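Alpha-galactosidase 1 (Saccharomyces cerevisiae, PDB 3LRL) hydrolyses terminal, non-reducing alpha-D-galactose residues from alpha-D-galactosides such as galactose oligosaccharides, galactomannans and galactolipids. Local coordinates at residues N202-S207 / G257-D262. The protein carries 1 engineered substitution. Sequence-based numbering, arbitrary orientation.
Sequences NSWRMS and GWNDLD. With GLA (alpha-D-galactopyranose), chain D.
The Trp204 indole lies over the Gly257-Asn259 backbone, the tightly packed part of this contact. With chi1 at 45°, its CG sits between the backbone N and the carbonyl carbon, a torsion that turns the ring over that backbone. Trp258 O stands 3.5 Å above the plane of the Trp204 ring, Asn259 CA makes a CH-pi contact with the five-membered ring, and Trp204 CH2 comes within 3.2 Å of Gly257 C. Trp204 NE1 donates to Asn259 OD1 at 2.9 Å, meeting it from above the amide plane, with ring and amide 85° apart. Phe194 of helix 193-196 touches both side chains. The parallel ladder runs through Trp258 N to Asn202 O, Trp204 N to Trp258 O, Asp260 N to Trp204 O and Met206 N to Asp260 O; these are adjacent strands of the TIM barrel. Met206 SD rests on Leu261 CD2 (3.7 Å).

The Ser203-Arg205-Asp260 face is bridged by water rather than closed by direct contact, though it is buried too. One water joins Ser203 OG, which also bonds Gln31, to Asp260 OD2; another accepts from Arg205 NE and donates to Ser207 OG and Asp260 O. The Arg205 chain, bent at chi2 and chi3, carries its guanidinium over the carboxylate of Asp262, just beyond the strand end, the two planes stacked 6° apart. Arg205 NH1 lies 3.3 Å from Asp262 OD1, a purely electrostatic pairing because no N-H points at that oxygen. Instead, Arg205 NH1 (2.8 Å) and Arg205 NH2 (2.9 Å) both grip O2 of the bound galactose, while NH2 also bonds Asp209, the proton donor. Asp262 is itself held by Val210 N, and OD1 of Asp260 accepts from Asp262 N, an Asx turn of Asp260. The stacked carboxylate thus probably offsets the buried positive charge and holds the guanidinium flat, its N-H edge toward O2.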
ATOM      1  N   ASN A 202     -22.973  -8.648  13.395  1.00 14.49           N
ATOM      2  CA  ASN A 202     -22.684  -9.882  14.137  1.00 14.37           C
ATOM      3  C   ASN A 202     -21.592 -10.789  13.549  1.00 14.29           C
ATOM      4  O   ASN A 202     -20.995 -11.598  14.269  1.00 13.85           O
ATOM      5  CB  ASN A 202     -23.974 -10.698  14.318  1.00 14.49           C
ATOM      6  CG  ASN A 202     -25.020  -9.954  15.090  1.00 13.63           C
ATOM      7  OD1 ASN A 202     -26.158  -9.794  14.625  1.00 13.40           O
ATOM      8  ND2 ASN A 202     -24.642  -9.458  16.264  1.00 11.60           N
ATOM      9  N   SER A 203     -21.361 -10.693  12.243  1.00 13.78           N
ATOM     10  CA  SER A 203     -20.185 -11.329  11.660  1.00 14.27           C
ATOM     11  C   SER A 203     -19.788 -10.591  10.401  1.00 14.25           C
ATOM     12  O   SER A 203     -20.551  -9.755   9.913  1.00 14.45           O
ATOM     13  CB  SER A 203     -20.416 -12.827  11.381  1.00 13.52           C
ATOM     14  OG  SER A 203     -21.428 -13.006  10.418  1.00 14.71           O
ATOM     15  N   TRP A 204     -18.595 -10.893   9.890  1.00 14.15           N
ATOM     16  CA  TRP A 204     -18.103 -10.288   8.646  1.00 14.38           C
ATOM     17  C   TRP A 204     -17.194 -11.245   7.876  1.00 14.19           C
ATOM     18  O   TRP A 204     -16.207 -11.755   8.405  1.00 14.24           O
ATOM     19  CB  TRP A 204     -17.366  -8.953   8.907  1.00 13.85           C
ATOM     20  CG  TRP A 204     -16.421  -9.025  10.054  1.00 13.47           C
ATOM     21  CD1 TRP A 204     -15.091  -9.354  10.010  1.00 13.37           C
ATOM     22  CD2 TRP A 204     -16.728  -8.784  11.435  1.00 12.76           C
ATOM     23  NE1 TRP A 204     -14.558  -9.327  11.271  1.00 12.90           N
ATOM     24  CE2 TRP A 204     -15.545  -8.995  12.167  1.00 13.94           C
ATOM     25  CE3 TRP A 204     -17.897  -8.418  12.122  1.00 14.66           C
ATOM     26  CZ2 TRP A 204     -15.489  -8.844  13.561  1.00 15.36           C
ATOM     27  CZ3 TRP A 204     -17.844  -8.257  13.500  1.00 13.54           C
ATOM     28  CH2 TRP A 204     -16.640  -8.459  14.203  1.00 14.66           C
ATOM     29  N   ARG A 205     -17.535 -11.478   6.617  1.00 14.24           N
ATOM     30  CA  ARG A 205     -16.623 -12.171   5.705  1.00 14.36           C
ATOM     31  C   ARG A 205     -15.333 -11.371   5.688  1.00 14.61           C
ATOM     32  O   ARG A 205     -15.349 -10.138   5.496  1.00 14.72           O
ATOM     33  CB  ARG A 205     -17.238 -12.294   4.312  1.00 13.57           C
ATOM     34  CG  ARG A 205     -18.334 -13.363   4.226  1.00 13.05           C
ATOM     35  CD  ARG A 205     -17.744 -14.768   3.982  1.00 13.10           C
ATOM     36  NE  ARG A 205     -16.921 -14.765   2.769  1.00 14.72           N
ATOM     37  CZ  ARG A 205     -17.403 -14.838   1.531  1.00 13.38           C
ATOM     38  NH1 ARG A 205     -18.696 -14.980   1.327  1.00 13.64           N
ATOM     39  NH2 ARG A 205     -16.584 -14.797   0.497  1.00 13.27           N
ATOM     40  N   MET A 206     -14.229 -12.069   5.947  1.00 14.45           N
ATOM     41  CA  MET A 206     -12.895 -11.459   5.961  1.00 13.63           C
ATOM     42  C   MET A 206     -12.044 -11.782   4.725  1.00 14.07           C
ATOM     43  O   MET A 206     -10.832 -11.517   4.711  1.00 14.44           O
ATOM     44  CB  MET A 206     -12.149 -11.776   7.277  1.00 13.18           C
ATOM     45  CG  MET A 206     -12.176 -13.244   7.778  1.00 13.05           C
ATOM     46  SD  MET A 206     -11.663 -14.480   6.552  1.00 15.12           S
ATOM     47  CE  MET A 206      -9.933 -14.217   6.364  1.00 12.21           C
ATOM     48  N   SER A 207     -12.674 -12.323   3.677  1.00 14.43           N
ATOM     49  CA  SER A 207     -11.962 -12.707   2.432  1.00 14.84           C
ATOM     50  C   SER A 207     -12.873 -12.937   1.207  1.00 14.95           C
ATOM     51  O   SER A 207     -14.105 -12.996   1.331  1.00 15.30           O
ATOM     52  CB  SER A 207     -11.104 -13.969   2.671  1.00 14.03           C
ATOM     53  OG  SER A 207     -11.907 -15.123   2.582  1.00 13.70           O
ATOM     54  N   GLY A 257     -19.620 -10.573  17.559  1.00 15.50           N
ATOM     55  CA  GLY A 257     -19.026 -10.121  16.297  1.00 15.45           C
ATOM     56  C   GLY A 257     -17.823 -10.957  15.861  1.00 15.99           C
ATOM     57  O   GLY A 257     -16.724 -10.835  16.419  1.00 15.74           O
ATOM     58  N   TRP A 258     -18.046 -11.786  14.842  1.00 15.71           N
ATOM     59  CA  TRP A 258     -17.131 -12.846  14.451  1.00 15.52           C
ATOM     60  C   TRP A 258     -16.546 -12.664  13.050  1.00 15.83           C
ATOM     61  O   TRP A 258     -17.245 -12.198  12.133  1.00 15.72           O
ATOM     62  CB  TRP A 258     -17.896 -14.174  14.493  1.00 15.24           C
ATOM     63  CG  TRP A 258     -18.553 -14.411  15.854  1.00 15.32           C
ATOM     64  CD1 TRP A 258     -19.885 -14.319  16.147  1.00 14.20           C
ATOM     65  CD2 TRP A 258     -17.885 -14.720  17.096  1.00 12.37           C
ATOM     66  NE1 TRP A 258     -20.085 -14.571  17.485  1.00 15.21           N
ATOM     67  CE2 TRP A 258     -18.879 -14.824  18.087  1.00 13.09           C
ATOM     68  CE3 TRP A 258     -16.543 -14.936  17.451  1.00 13.95           C
ATOM     69  CZ2 TRP A 258     -18.588 -15.152  19.426  1.00 14.13           C
ATOM     70  CZ3 TRP A 258     -16.239 -15.254  18.784  1.00 14.29           C
ATOM     71  CH2 TRP A 258     -17.269 -15.352  19.757  1.00 15.17           C
ATOM     72  N   ASN A 259     -15.263 -13.024  12.880  1.00 15.70           N
ATOM     73  CA  ASN A 259     -14.700 -13.155  11.528  1.00 15.46           C
ATOM     74  C   ASN A 259     -15.402 -14.340  10.902  1.00 15.57           C
ATOM     75  O   ASN A 259     -15.607 -15.378  11.558  1.00 15.69           O
ATOM     76  CB  ASN A 259     -13.187 -13.399  11.523  1.00 15.08           C
ATOM     77  CG  ASN A 259     -12.395 -12.304  12.247  1.00 15.83           C
ATOM     78  OD1 ASN A 259     -12.427 -11.145  11.857  1.00 16.72           O
ATOM     79  ND2 ASN A 259     -11.655 -12.687  13.279  1.00 13.52           N
ATOM     80  N   ASP A 260     -15.770 -14.173   9.637  1.00 15.67           N
ATOM     81  CA  ASP A 260     -16.465 -15.196   8.851  1.00 15.98           C
ATOM     82  C   ASP A 260     -15.526 -15.696   7.741  1.00 15.75           C
ATOM     83  O   ASP A 260     -15.132 -14.931   6.855  1.00 16.56           O
ATOM     84  CB  ASP A 260     -17.777 -14.584   8.336  1.00 15.07           C
ATOM     85  CG  ASP A 260     -18.616 -15.519   7.501  1.00 15.89           C
ATOM     86  OD1 ASP A 260     -18.255 -16.702   7.292  1.00 15.34           O
ATOM     87  OD2 ASP A 260     -19.677 -15.030   7.024  1.00 14.75           O
ATOM     88  N   LEU A 261     -15.127 -16.966   7.811  1.00 15.96           N
ATOM     89  CA  LEU A 261     -14.212 -17.509   6.801  1.00 15.89           C
ATOM     90  C   LEU A 261     -14.930 -18.191   5.647  1.00 16.31           C
ATOM     91  O   LEU A 261     -14.300 -18.868   4.837  1.00 16.66           O
ATOM     92  CB  LEU A 261     -13.111 -18.406   7.379  1.00 15.44           C
ATOM     93  CG  LEU A 261     -12.340 -18.262   8.710  1.00 15.55           C
ATOM     94  CD1 LEU A 261     -11.003 -19.010   8.615  1.00 11.81           C
ATOM     95  CD2 LEU A 261     -12.157 -16.859   9.286  1.00 11.53           C
ATOM     96  N   ASP A 262     -16.246 -17.975   5.567  1.00 16.50           N
ATOM     97  CA  ASP A 262     -17.090 -18.392   4.438  1.00 16.31           C
ATOM     98  C   ASP A 262     -17.639 -19.784   4.706  1.00 16.80           C
ATOM     99  O   ASP A 262     -17.162 -20.471   5.642  1.00 17.00           O
ATOM    100  CB  ASP A 262     -16.353 -18.266   3.081  1.00 16.22           C
ATOM    101  CG  ASP A 262     -17.302 -18.225   1.878  1.00 15.55           C
ATOM    102  OD1 ASP A 262     -18.543 -18.254   2.018  1.00 18.11           O
ATOM    103  OD2 ASP A 262     -16.796 -18.171   0.755  1.00 16.22           O
TER
HETATM  104  C1  GLA D   2     -20.131 -13.449  -3.320  1.00 48.22           C
HETATM  105  C2  GLA D   2     -20.109 -13.829  -1.807  1.00 47.31           C
HETATM  106  C3  GLA D   2     -21.265 -14.815  -1.521  1.00 47.21           C
HETATM  107  C4  GLA D   2     -22.605 -14.536  -2.282  1.00 48.01           C
HETATM  108  C5  GLA D   2     -22.414 -14.174  -3.760  1.00 47.79           C
HETATM  109  C6  GLA D   2     -23.735 -13.733  -4.401  1.00 47.84           C
HETATM  110  O2  GLA D   2     -18.799 -14.317  -1.369  1.00 45.46           O
HETATM  111  O3  GLA D   2     -21.464 -14.916  -0.130  1.00 47.23           O
HETATM  112  O4  GLA D   2     -23.378 -13.507  -1.701  1.00 45.06           O
HETATM  113  O5  GLA D   2     -21.436 -13.135  -3.840  1.00 48.84           O
HETATM  114  O6  GLA D   2     -24.294 -14.700  -5.277  1.00 46.38           O
HETATM  115  O   HOH W   1     -20.736 -12.853   7.682  1.00  8.26           O
HETATM  116  O   HOH W   2     -14.437 -14.932   4.040  1.00 11.73           O
HETATM  117  O   HOH W   3     -20.696 -15.989   2.866  1.00 21.28           O